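Local coordinates for AcrH (Aeromonas hydrophila, PDB 3WXX), which is the type III secretion chaperone of the translocator AopB, which it binds and probably shields before secretion, at the interface of chains A and B. Numbering follows the deposited sequence. Chains: chain A, AcrH; chain B, AopB.

The interface of chains A and B. Residues chain A 9, 15, 18, 54; chain B 32, 198-199.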
loop_
_atom_site.group_PDB
_atom_site.type_symbol
_atom_site.label_atom_id
_atom_site.label_comp_id
_atom_site.label_asym_id
_atom_site.label_seq_id
_atom_site.Cartn_x
_atom_site.Cartn_y
_atom_site.Cartn_z
ATOM N N LEU A 9 9.161 -14.043 3.845
ATOM C CA LEU A 9 8.195 -12.996 3.627
ATOM C C LEU A 9 8.202 -12.068 4.828
ATOM O O LEU A 9 8.176 -10.836 4.679
ATOM C CB LEU A 9 6.793 -13.610 3.427
ATOM C CG LEU A 9 5.659 -12.641 3.086
ATOM C CD1 LEU A 9 5.885 -12.007 1.732
ATOM C CD2 LEU A 9 4.334 -13.349 3.078
ATOM N N LEU A 15 8.121 -10.506 -3.470
ATOM C CA LEU A 15 7.810 -11.319 -4.641
ATOM C C LEU A 15 8.844 -11.167 -5.768
ATOM O O LEU A 15 9.102 -12.104 -6.497
ATOM C CB LEU A 15 6.431 -10.941 -5.181
ATOM C CG LEU A 15 5.842 -11.746 -6.323
ATOM C CD1 LEU A 15 5.528 -13.149 -5.897
ATOM C CD2 LEU A 15 4.569 -11.071 -6.795
ATOM N N LEU A 18 11.624 -13.412 -4.965
ATOM C CA LEU A 18 11.227 -14.789 -5.030
ATOM C C LEU A 18 11.307 -15.259 -6.459
ATOM O O LEU A 18 11.731 -16.367 -6.704
ATOM C CB LEU A 18 9.806 -14.949 -4.533
ATOM C CG LEU A 18 9.558 -16.090 -3.582
ATOM C CD1 LEU A 18 10.387 -15.940 -2.323
ATOM C CD2 LEU A 18 8.080 -16.078 -3.242
ATOM N N VAL A 54 2.977 -4.867 -5.849
ATOM C CA VAL A 54 2.939 -6.285 -5.458
ATOM C C VAL A 54 4.340 -6.923 -5.571
ATOM O O VAL A 54 4.699 -7.738 -4.754
ATOM C CB VAL A 54 1.892 -7.035 -6.306
ATOM C CG1 VAL A 54 2.109 -8.527 -6.240
ATOM C CG2 VAL A 54 0.486 -6.681 -5.851
ATOM N N ALA B 32 3.089 -10.995 -11.593
ATOM C CA ALA B 32 2.707 -10.239 -10.409
ATOM C C ALA B 32 1.222 -10.346 -10.092
ATOM O O ALA B 32 0.839 -10.372 -8.918
ATOM C CB ALA B 32 3.134 -8.776 -10.572
ATOM N N THR B 198 0.337 -17.229 -3.348
ATOM C CA THR B 198 1.664 -16.739 -3.719
ATOM C C THR B 198 2.781 -17.262 -2.803
ATOM O O THR B 198 3.890 -17.469 -3.248
ATOM C CB THR B 198 1.744 -15.184 -3.665
ATOM O OG1 THR B 198 0.594 -14.557 -4.271
ATOM C CG2 THR B 198 3.012 -14.706 -4.335
ATOM N N PHE B 199 2.507 -17.376 -1.505
ATOM C CA PHE B 199 3.530 -17.730 -0.519
ATOM C C PHE B 199 2.970 -18.916 0.248
ATOM O O PHE B 199 1.956 -19.492 -0.172
ATOM C CB PHE B 199 3.815 -16.551 0.414
ATOM C CG PHE B 199 4.094 -15.256 -0.305
ATOM C CD1 PHE B 199 5.375 -14.937 -0.727
ATOM C CD2 PHE B 199 3.073 -14.337 -0.551
ATOM C CE1 PHE B 199 5.630 -13.752 -1.408
ATOM C CE2 PHE B 199 3.327 -13.149 -1.230
ATOM C CZ PHE B 199 4.602 -12.858 -1.667
#
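A:Leu9 holds CG anti to its backbone N (chi1 -176°), and B:Phe199 holds CG anti to its own carbonyl carbon (chi1 -51°); these torsions direct the two side chains at each other, and the ring's chi2 of -87° turns its face to a leucine methyl. AcrH is a class II, tetratricopeptide-repeat type chaperone of type III secretion. The contact is an apolar patch between its N-terminal helices 3-11 and 15-18, with A:Val54 of helix 42-55, and AopB, a translocator of the SctE/SipB/YopB family. In AopB, B:Thr198 ends helix 179-198 and B:Phe199 follows it in the loop before helix 201-217.

The two side chains of A:Leu9 and B:Phe199 meet at about a right angle. A:Leu9 CD1 sits over the B:Phe199 ring as a CH-pi contact, 3.7 Å from its centroid and shifted toward the CE1 rim. A:Leu9 CD2 lies 3.9 Å from B:Phe199 CG. On the opposite face lies B:Thr198 CG2, from within AopB, so the ring is clamped between methyls of both proteins. A:Leu18 adds CD2 near the rim, 3.8 Å from B:Phe199 CE1.

B:Thr198 CG2 also touches A:Leu15 CD1, 3.3 Å away, the two side chains crossing at about a right angle. This methyl therefore links the ring to the second chaperone helix. The other branch of A:Leu15, CD2, points to a separate AopB segment, helix 24-42, and lies 4.1 Å from B:Ala32 CA. A:Val54 CG1 approaches the same helix, 3.5 Å from the backbone O of B:Ala32.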